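Local coordinates for protein Uly1 (Catenovulum maritimum, PDB 7DRQ) that probably cleaves the algal polysaccharide ulvan as a calcium-binding lyase of polysaccharide lyase family 24 with a beta-propeller fold, at residues E7-D12 / K469-L474; M293-S298 / F349-T354; D358-G363 / H380-A385. One frame throughout, in Å; residues are numbered along the deposited sequence.

Interaction 1 (E7-D12 / K469-L474)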
loop_
_atom_site.group_PDB
_atom_site.type_symbol
_atom_site.label_atom_id
_atom_site.label_comp_id
_atom_site.label_asym_id
_atom_site.label_seq_id
_atom_site.Cartn_x
_atom_site.Cartn_y
_atom_site.Cartn_z
ATOM N N GLU A 7 -19.043 9.976 11.097
ATOM C CA GLU A 7 -19.312 9.040 10.008
ATOM C C GLU A 7 -19.782 9.856 8.813
ATOM O O GLU A 7 -20.790 10.561 8.907
ATOM C CB GLU A 7 -20.355 8.005 10.423
ATOM C CG GLU A 7 -20.649 6.988 9.355
ATOM C CD GLU A 7 -21.138 5.685 9.935
ATOM O OE1 GLU A 7 -20.941 4.654 9.273
ATOM O OE2 GLU A 7 -21.727 5.700 11.050
ATOM N N ILE A 8 -19.044 9.777 7.705
ATOM C CA ILE A 8 -19.166 10.704 6.586
ATOM C C ILE A 8 -19.283 9.904 5.299
ATOM O O ILE A 8 -18.415 9.082 4.999
ATOM C CB ILE A 8 -17.950 11.649 6.507
ATOM C CG1 ILE A 8 -17.771 12.407 7.819
ATOM C CG2 ILE A 8 -18.077 12.613 5.335
ATOM C CD1 ILE A 8 -16.454 12.098 8.498
ATOM N N LYS A 9 -20.316 10.166 4.512
ATOM C CA LYS A 9 -20.391 9.510 3.216
ATOM C C LYS A 9 -19.421 10.192 2.260
ATOM O O LYS A 9 -19.346 11.423 2.198
ATOM C CB LYS A 9 -21.815 9.534 2.656
ATOM C CG LYS A 9 -21.924 8.904 1.280
ATOM C CD LYS A 9 -23.373 8.545 0.945
ATOM C CE LYS A 9 -24.108 9.697 0.292
ATOM N NZ LYS A 9 -25.518 9.305 -0.072
ATOM N N VAL A 10 -18.634 9.395 1.553
ATOM C CA VAL A 10 -17.708 9.965 0.590
ATOM C C VAL A 10 -18.331 10.029 -0.792
ATOM O O VAL A 10 -18.325 11.082 -1.436
ATOM C CB VAL A 10 -16.398 9.162 0.585
ATOM C CG1 VAL A 10 -15.423 9.736 -0.463
ATOM C CG2 VAL A 10 -15.780 9.189 1.976
ATOM N N THR A 11 -18.863 8.907 -1.272
ATOM C CA THR A 11 -19.482 8.887 -2.590
ATOM C C THR A 11 -20.405 7.687 -2.678
ATOM O O THR A 11 -20.276 6.720 -1.924
ATOM C CB THR A 11 -18.428 8.842 -3.710
ATOM O OG1 THR A 11 -19.068 8.898 -4.990
ATOM C CG2 THR A 11 -17.615 7.556 -3.633
ATOM N N ASP A 12 -21.365 7.784 -3.597
ATOM C CA ASP A 12 -22.183 6.659 -4.014
ATOM C C ASP A 12 -21.751 6.129 -5.368
ATOM O O ASP A 12 -22.447 5.284 -5.948
ATOM C CB ASP A 12 -23.657 7.063 -4.084
ATOM C CG ASP A 12 -24.269 7.282 -2.724
ATOM O OD1 ASP A 12 -24.055 6.439 -1.825
ATOM O OD2 ASP A 12 -24.965 8.308 -2.553
ATOM N N LYS A 469 -20.927 0.706 -9.331
ATOM C CA LYS A 469 -20.897 1.951 -8.569
ATOM C C LYS A 469 -21.368 1.657 -7.153
ATOM O O LYS A 469 -22.508 1.223 -6.951
ATOM C CB LYS A 469 -21.781 3.025 -9.209
ATOM C CG LYS A 469 -21.252 3.547 -10.542
ATOM C CD LYS A 469 -22.294 4.417 -11.248
ATOM C CE LYS A 469 -23.434 3.575 -11.822
ATOM N NZ LYS A 469 -22.983 2.679 -12.944
ATOM N N ARG A 470 -20.504 1.902 -6.173
ATOM C CA ARG A 470 -20.803 1.547 -4.792
ATOM C C ARG A 470 -20.563 2.743 -3.887
ATOM O O ARG A 470 -20.033 3.780 -4.303
ATOM C CB ARG A 470 -19.953 0.359 -4.325
ATOM C CG ARG A 470 -19.987 -0.835 -5.261
ATOM C CD ARG A 470 -21.136 -1.751 -4.938
ATOM N NE ARG A 470 -21.346 -2.793 -5.942
ATOM C CZ ARG A 470 -21.116 -4.088 -5.742
ATOM N NH1 ARG A 470 -20.647 -4.517 -4.574
ATOM N NH2 ARG A 470 -21.372 -4.959 -6.706
ATOM N N THR A 471 -20.924 2.576 -2.618
ATOM C CA THR A 471 -20.904 3.665 -1.649
ATOM C C THR A 471 -19.762 3.458 -0.664
ATOM O O THR A 471 -19.603 2.363 -0.115
ATOM C CB THR A 471 -22.240 3.753 -0.903
ATOM O OG1 THR A 471 -23.278 4.083 -1.839
ATOM C CG2 THR A 471 -22.181 4.836 0.169
ATOM N N THR A 472 -18.978 4.513 -0.438
ATOM C CA THR A 472 -17.903 4.481 0.537
ATOM C C THR A 472 -18.156 5.513 1.624
ATOM O O THR A 472 -18.821 6.532 1.407
ATOM C CB THR A 472 -16.526 4.755 -0.100
ATOM O OG1 THR A 472 -16.585 6.005 -0.780
ATOM C CG2 THR A 472 -16.181 3.666 -1.095
ATOM N N TYR A 473 -17.594 5.233 2.794
ATOM C CA TYR A 473 -17.735 6.062 3.973
ATOM C C TYR A 473 -16.368 6.286 4.590
ATOM O O TYR A 473 -15.449 5.483 4.420
ATOM C CB TYR A 473 -18.634 5.407 5.025
ATOM C CG TYR A 473 -20.094 5.568 4.710
ATOM C CD1 TYR A 473 -20.741 4.678 3.874
ATOM C CD2 TYR A 473 -20.816 6.633 5.229
ATOM C CE1 TYR A 473 -22.085 4.833 3.570
ATOM C CE2 TYR A 473 -22.153 6.796 4.932
ATOM C CZ TYR A 473 -22.778 5.898 4.103
ATOM O OH TYR A 473 -24.118 6.061 3.806
ATOM N N LEU A 474 -16.268 7.374 5.343
ATOM C CA LEU A 474 -15.154 7.618 6.243
ATOM C C LEU A 474 -15.663 7.598 7.675
ATOM O O LEU A 474 -16.618 8.315 8.006
ATOM C CB LEU A 474 -14.501 8.971 5.958
ATOM C CG LEU A 474 -13.549 9.486 7.050
ATOM C CD1 LEU A 474 -12.327 8.569 7.190
ATOM C CD2 LEU A 474 -13.105 10.935 6.762
#
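I8 O is gripped from strand 469-478 by L474 N, with an N-H...O angle of 170°, and by the CA-H of Y473, whose CA lies 3.3 Å from I8 O. The pair is antiparallel. It joins the N-terminal strand of the chain to the last strand, the closure often called velcro in beta-propellers. L474 O returns the bond to I8 N at 2.8 Å. Further along lies a classic beta bulge, where V10 and T11 both face T472. The backbone of V10 turns there (psi -52°), which fits the extra residue in. V10 N reaches T472 O at 2.9 Å, and T472 N reaches T11 O at 3.0 Å. T472 OG1 sits between the backbone N and the carbonyl carbon of its own residue (chi1 56°), and it touches both V10 CB and T11 CG2. On the other side of the sheet the Y473 ring lies across K9. K9 CG stands over one ring face, offset toward the rim, and K9 CB is 3.6 Å from Y473 CE2. I8 CD1 meets L474 CD2 at 3.9 Å on the face that packs on Y79 of the next blade. E7 OE1 bonds to Q475 NE2. T471 OG1 donates to D12 OD1 at 2.5 Å, so short that the exact length is doubtful. Within segment 7-12, K9 NZ forms a salt bridge to D12 OD2 at 2.7 Å, on the syn side.

Interaction 2 (M293-S298 / F349-T354)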
loop_
_atom_site.group_PDB
_atom_site.type_symbol
_atom_site.label_atom_id
_atom_site.label_comp_id
_atom_site.label_asym_id
_atom_site.label_seq_id
_atom_site.Cartn_x
_atom_site.Cartn_y
_atom_site.Cartn_z
HETATM N N MSE A 293 11.160 -14.236 6.906
HETATM C CA MSE A 293 10.570 -13.006 7.419
HETATM C C MSE A 293 11.734 -12.103 7.815
HETATM O O MSE A 293 12.664 -12.534 8.502
HETATM C CB MSE A 293 9.638 -13.297 8.595
HETATM C CG MSE A 293 8.910 -12.088 9.114
HETATM SE SE MSE A 293 7.618 -12.670 10.494
HETATM C CE MSE A 293 6.335 -13.617 9.400
ATOM N N PHE A 294 11.693 -10.847 7.385
ATOM C CA PHE A 294 12.876 -9.997 7.446
ATOM C C PHE A 294 12.500 -8.600 7.923
ATOM O O PHE A 294 11.374 -8.138 7.729
ATOM C CB PHE A 294 13.555 -9.930 6.072
ATOM C CG PHE A 294 13.848 -11.280 5.475
ATOM C CD1 PHE A 294 15.042 -11.929 5.738
ATOM C CD2 PHE A 294 12.901 -11.920 4.672
ATOM C CE1 PHE A 294 15.305 -13.194 5.196
ATOM C CE2 PHE A 294 13.153 -13.170 4.139
ATOM C CZ PHE A 294 14.365 -13.806 4.393
ATOM N N TYR A 295 13.481 -7.909 8.516
ATOM C CA TYR A 295 13.239 -6.584 9.075
ATOM C C TYR A 295 14.561 -5.844 9.180
ATOM O O TYR A 295 15.583 -6.437 9.544
ATOM C CB TYR A 295 12.576 -6.686 10.456
ATOM C CG TYR A 295 12.653 -5.448 11.336
ATOM C CD1 TYR A 295 11.785 -4.379 11.142
ATOM C CD2 TYR A 295 13.536 -5.390 12.408
ATOM C CE1 TYR A 295 11.818 -3.265 11.971
ATOM C CE2 TYR A 295 13.603 -4.275 13.229
ATOM C CZ TYR A 295 12.740 -3.216 13.005
ATOM O OH TYR A 295 12.777 -2.127 13.838
ATOM N N ALA A 296 14.537 -4.554 8.867
ATOM C CA ALA A 296 15.702 -3.708 9.069
ATOM C C ALA A 296 15.219 -2.292 9.337
ATOM O O ALA A 296 14.100 -1.927 8.972
ATOM C CB ALA A 296 16.647 -3.737 7.860
ATOM N N TYR A 297 16.079 -1.485 9.961
ATOM C CA TYR A 297 15.718 -0.101 10.232
ATOM C C TYR A 297 16.939 0.777 10.008
ATOM O O TYR A 297 18.080 0.313 10.063
ATOM C CB TYR A 297 15.167 0.083 11.657
ATOM C CG TYR A 297 16.188 -0.179 12.744
ATOM C CD1 TYR A 297 17.008 0.841 13.217
ATOM C CD2 TYR A 297 16.331 -1.444 13.291
ATOM C CE1 TYR A 297 17.943 0.605 14.202
ATOM C CE2 TYR A 297 17.276 -1.692 14.279
ATOM C CZ TYR A 297 18.071 -0.664 14.729
ATOM O OH TYR A 297 19.005 -0.906 15.712
ATOM N N SER A 298 16.685 2.054 9.750
ATOM C CA SER A 298 17.742 3.024 9.504
ATOM C C SER A 298 17.820 4.009 10.662
ATOM O O SER A 298 16.793 4.519 11.121
ATOM C CB SER A 298 17.498 3.776 8.195
ATOM O OG SER A 298 18.420 4.856 8.078
ATOM N N PHE A 349 1.213 -10.591 5.631
ATOM C CA PHE A 349 2.396 -10.148 6.355
ATOM C C PHE A 349 2.273 -8.674 6.709
ATOM O O PHE A 349 1.864 -7.856 5.878
ATOM C CB PHE A 349 3.669 -10.364 5.539
ATOM C CG PHE A 349 4.874 -9.750 6.172
ATOM C CD1 PHE A 349 5.460 -10.342 7.280
ATOM C CD2 PHE A 349 5.389 -8.539 5.709
ATOM C CE1 PHE A 349 6.579 -9.763 7.887
ATOM C CE2 PHE A 349 6.494 -7.954 6.319
ATOM C CZ PHE A 349 7.091 -8.567 7.402
ATOM N N ASP A 350 2.633 -8.336 7.944
ATOM C CA ASP A 350 2.681 -6.935 8.343
ATOM C C ASP A 350 3.582 -6.820 9.560
ATOM O O ASP A 350 3.957 -7.822 10.172
ATOM C CB ASP A 350 1.280 -6.380 8.630
ATOM C CG ASP A 350 1.225 -4.860 8.533
ATOM O OD1 ASP A 350 2.188 -4.254 8.011
ATOM O OD2 ASP A 350 0.217 -4.277 8.985
ATOM N N TRP A 351 3.914 -5.575 9.915
ATOM C CA TRP A 351 4.822 -5.305 11.020
ATOM C C TRP A 351 4.576 -3.885 11.517
ATOM O O TRP A 351 3.998 -3.052 10.816
ATOM C CB TRP A 351 6.287 -5.476 10.595
ATOM C CG TRP A 351 6.656 -4.485 9.563
ATOM C CD1 TRP A 351 6.439 -4.577 8.218
ATOM C CD2 TRP A 351 7.254 -3.208 9.791
ATOM N NE1 TRP A 351 6.888 -3.437 7.592
ATOM C CE2 TRP A 351 7.391 -2.581 8.536
ATOM C CE3 TRP A 351 7.687 -2.533 10.938
ATOM C CZ2 TRP A 351 7.953 -1.308 8.392
ATOM C CZ3 TRP A 351 8.241 -1.268 10.799
ATOM C CH2 TRP A 351 8.369 -0.667 9.530
ATOM N N THR A 352 5.048 -3.613 12.728
ATOM C CA THR A 352 5.053 -2.252 13.247
ATOM C C THR A 352 6.084 -2.187 14.364
ATOM O O THR A 352 6.576 -3.215 14.838
ATOM C CB THR A 352 3.660 -1.829 13.740
ATOM O OG1 THR A 352 3.671 -0.437 14.078
ATOM C CG2 THR A 352 3.272 -2.638 14.969
ATOM N N VAL A 353 6.446 -0.965 14.743
ATOM C CA VAL A 353 7.242 -0.708 15.935
ATOM C C VAL A 353 6.519 0.371 16.722
ATOM O O VAL A 353 6.183 1.420 16.165
ATOM C CB VAL A 353 8.689 -0.265 15.604
ATOM C CG1 VAL A 353 9.483 -0.035 16.902
ATOM C CG2 VAL A 353 9.385 -1.291 14.714
ATOM N N THR A 354 6.259 0.111 18.002
ATOM C CA THR A 354 5.542 1.081 18.824
ATOM C C THR A 354 6.457 2.233 19.232
ATOM O O THR A 354 7.678 2.184 19.078
ATOM C CB THR A 354 5.005 0.441 20.099
ATOM O OG1 THR A 354 6.119 0.164 20.964
ATOM C CG2 THR A 354 4.238 -0.860 19.799
#
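Two successive blades of the propeller pack face to face here, and M293 and Y295 of strand 290-298 meet F349, W351 and V353. No hydrogen bond crosses the contact. The two backbones keep a sheet-to-sheet spacing, with Y295 CA 8.7 Å from W351 CA, and side chains fill the gap. M293 is modelled as selenomethionine. Its CG touches F349 CE1 at 3.5 Å. Beyond CG the chain bends at chi3 (-69°), which places CE 4.0 Å from F349 CD1. SE itself lies at the edge of the F349 ring, 5.4 Å from the ring centroid, in a Met-aromatic contact. Y295 and W351 form an offset edge-to-face pair. The Y295 edge points toward the face of the indole six-membered ring, with centroids 6.0 Å apart and planes at 60°. The nearest atoms are Y295 CE1 and W351 CZ3, at 4.3 Å. Farther along, V353 CG2 packs 3.6 Å from Y295 OH, and these two side chains cross at about a right angle. The polar atoms of the rings look elsewhere for partners. Y295 OH bonds to R274 NH1 and W351 NE1 to K265 O. K267 makes a cation-pi contact with W351 and a salt bridge with D350. V327 and L361 border M293. Aromatic and aliphatic side chains meeting between twisted sheets are typical of the packing between blades in a beta-propeller.

Interaction 3 (D358-G363 / H380-A385)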
loop_
_atom_site.group_PDB
_atom_site.type_symbol
_atom_site.label_atom_id
_atom_site.label_comp_id
_atom_site.label_asym_id
_atom_site.label_seq_id
_atom_site.Cartn_x
_atom_site.Cartn_y
_atom_site.Cartn_z
ATOM N N ASP A 358 8.843 -1.440 20.858
ATOM C CA ASP A 358 8.389 -2.821 20.716
ATOM C C ASP A 358 8.258 -3.171 19.244
ATOM O O ASP A 358 7.561 -2.489 18.492
ATOM C CB ASP A 358 7.034 -3.041 21.401
ATOM C CG ASP A 358 6.962 -2.431 22.785
ATOM O OD1 ASP A 358 7.724 -2.874 23.672
ATOM O OD2 ASP A 358 6.133 -1.510 22.988
ATOM N N LEU A 359 8.903 -4.253 18.840
ATOM C CA LEU A 359 8.881 -4.713 17.459
ATOM C C LEU A 359 7.870 -5.845 17.326
ATOM O O LEU A 359 7.902 -6.795 18.109
ATOM C CB LEU A 359 10.267 -5.191 17.033
ATOM C CG LEU A 359 10.341 -6.031 15.758
ATOM C CD1 LEU A 359 9.999 -5.174 14.564
ATOM C CD2 LEU A 359 11.728 -6.669 15.604
ATOM N N HIS A 360 7.001 -5.753 16.318
ATOM C CA HIS A 360 5.929 -6.716 16.099
ATOM C C HIS A 360 5.839 -7.049 14.619
ATOM O O HIS A 360 5.822 -6.138 13.787
ATOM C CB HIS A 360 4.583 -6.156 16.579
ATOM C CG HIS A 360 4.510 -5.973 18.057
ATOM N ND1 HIS A 360 4.030 -6.949 18.902
ATOM C CD2 HIS A 360 4.885 -4.941 18.847
ATOM C CE1 HIS A 360 4.117 -6.531 20.150
ATOM N NE2 HIS A 360 4.618 -5.309 20.144
ATOM N N LEU A 361 5.767 -8.344 14.294
ATOM C CA LEU A 361 5.553 -8.811 12.926
ATOM C C LEU A 361 4.556 -9.958 12.919
ATOM O O LEU A 361 4.595 -10.832 13.789
ATOM C CB LEU A 361 6.846 -9.303 12.260
ATOM C CG LEU A 361 8.064 -8.385 12.404
ATOM C CD1 LEU A 361 8.964 -8.821 13.567
ATOM C CD2 LEU A 361 8.842 -8.354 11.100
ATOM N N ILE A 362 3.689 -9.975 11.908
ATOM C CA ILE A 362 2.688 -11.024 11.777
ATOM C C ILE A 362 2.783 -11.631 10.382
ATOM O O ILE A 362 3.271 -11.008 9.437
ATOM C CB ILE A 362 1.260 -10.508 12.045
ATOM C CG1 ILE A 362 0.874 -9.427 11.039
ATOM C CG2 ILE A 362 1.149 -9.985 13.475
ATOM C CD1 ILE A 362 -0.603 -9.066 11.093
ATOM N N GLY A 363 2.308 -12.869 10.273
ATOM C CA GLY A 363 2.335 -13.580 9.009
ATOM C C GLY A 363 1.242 -14.625 8.958
ATOM O O GLY A 363 0.704 -15.048 9.986
ATOM N N HIS A 380 2.689 -14.409 15.254
ATOM C CA HIS A 380 2.988 -13.110 15.832
ATOM C C HIS A 380 4.390 -13.195 16.409
ATOM O O HIS A 380 4.643 -13.999 17.310
ATOM C CB HIS A 380 1.972 -12.750 16.913
ATOM C CG HIS A 380 2.179 -11.406 17.533
ATOM N ND1 HIS A 380 1.482 -11.001 18.654
ATOM C CD2 HIS A 380 2.994 -10.373 17.199
ATOM C CE1 HIS A 380 1.856 -9.775 18.981
ATOM N NE2 HIS A 380 2.769 -9.369 18.113
ATOM N N THR A 381 5.295 -12.382 15.883
ATOM C CA THR A 381 6.676 -12.334 16.346
ATOM C C THR A 381 6.906 -10.981 16.999
ATOM O O THR A 381 6.569 -9.951 16.413
ATOM C CB THR A 381 7.644 -12.532 15.180
ATOM O OG1 THR A 381 7.469 -13.844 14.637
ATOM C CG2 THR A 381 9.089 -12.364 15.642
ATOM N N TYR A 382 7.439 -10.967 18.220
ATOM C CA TYR A 382 7.516 -9.677 18.887
ATOM C C TYR A 382 8.692 -9.621 19.846
ATOM O O TYR A 382 9.153 -10.640 20.372
ATOM C CB TYR A 382 6.210 -9.323 19.610
ATOM C CG TYR A 382 5.772 -10.308 20.663
ATOM C CD1 TYR A 382 5.059 -11.454 20.317
ATOM C CD2 TYR A 382 6.066 -10.093 22.012
ATOM C CE1 TYR A 382 4.648 -12.369 21.282
ATOM C CE2 TYR A 382 5.660 -10.996 22.987
ATOM C CZ TYR A 382 4.948 -12.132 22.613
ATOM O OH TYR A 382 4.541 -13.033 23.570
ATOM N N GLN A 383 9.187 -8.404 20.036
ATOM C CA GLN A 383 10.343 -8.145 20.888
ATOM C C GLN A 383 10.004 -6.916 21.723
ATOM O O GLN A 383 9.838 -5.819 21.178
ATOM C CB GLN A 383 11.602 -7.926 20.057
ATOM C CG GLN A 383 12.867 -7.811 20.901
ATOM C CD GLN A 383 14.075 -7.329 20.111
ATOM O OE1 GLN A 383 13.967 -6.438 19.275
ATOM N NE2 GLN A 383 15.239 -7.910 20.396
ATOM N N LYS A 384 9.888 -7.097 23.031
ATOM C CA LYS A 384 9.521 -5.984 23.893
ATOM C C LYS A 384 10.682 -4.994 24.007
ATOM O O LYS A 384 11.825 -5.391 24.259
ATOM C CB LYS A 384 9.124 -6.499 25.276
ATOM C CG LYS A 384 8.717 -5.382 26.247
ATOM C CD LYS A 384 8.075 -5.950 27.501
ATOM C CE LYS A 384 7.846 -4.858 28.528
ATOM N NZ LYS A 384 7.138 -5.367 29.738
ATOM N N ALA A 385 10.380 -3.707 23.800
ATOM C CA ALA A 385 11.314 -2.599 24.003
ATOM C C ALA A 385 12.596 -2.745 23.177
ATOM O O ALA A 385 13.635 -2.190 23.539
ATOM C CB ALA A 385 11.652 -2.431 25.494
HETATM O O HOH W 1 5.213 -13.727 12.872
#
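The antiparallel hairpin formed by strands 359-369 and 372-383 carries a histidine pair, H360 and H380, on one face, one from each arm. H360 ND1 and H380 NE2 are 2.8 Å apart in an almost straight hydrogen bond (172°). Either nitrogen could be the donor. The rings meet rim to rim, and neither lies over the other. H380 CG is anti to its backbone N (chi1 -178°), and from there the ring reaches across to H360. The far nitrogens also have partners: H360 NE2 bonds to G427 N, and H380 ND1 to N429 OD1. Y382 completes the aromatic cluster. Its CD1 stands 3.7 Å above the plane of the H380 ring, over the ring centre. Its CB is 3.3 Å from H360 ND1, while the Y382 and H360 rings are nearly parallel but slid apart. Both histidines touch I409 of strand 408-415, in the next blade. The hairpin supplies the two long middle strands of a propeller blade, flanked by strands 350-353 and 391-393. Its other face, with L359 and L361, packs on Y295 of the preceding blade. On that face L361 CD1 approaches T381 CG2 at 4.1 Å. L361 O has two polar partners. It takes T381 N at 2.7 Å with an N-H...O angle of 176°, and a water donates to it at 3.1 Å. L361 N returns a bond to T381 O. The same water lies 2.9 Å from T381 OG1, which also bonds to T392 OG1. L359 and Q383 exchange another such pair of backbone bonds. Where the paired strands end, D358 OD1 accepts the N-H of A385 at 2.8 Å. The nitrogen comes in on the anti side, out of the carboxylate plane, while D358 OD2 bonds to T354 OG1.

In the fold
Interaction 1 is a surface contact, and interactions 2 and 3 are buried. Interaction 1 lies far from the others, its centre about 32 Å from that of interaction 2 and about 34 Å from that of interaction 3. It joins the two ends of the chain within one blade. Beside its backbone bonds it has charged and hydroxyl side chains toward the surface. Interaction 3 shares the backbone pairing within a blade, but its polar pair is two buried histidines. Interaction 2 instead joins two blades through rings and aliphatic groups. Interactions 2 and 3 touch: strand 350-353 neighbours strand 359-369, with probable hydrogen bonds D350 O to I362 N and T352 N to H360 O.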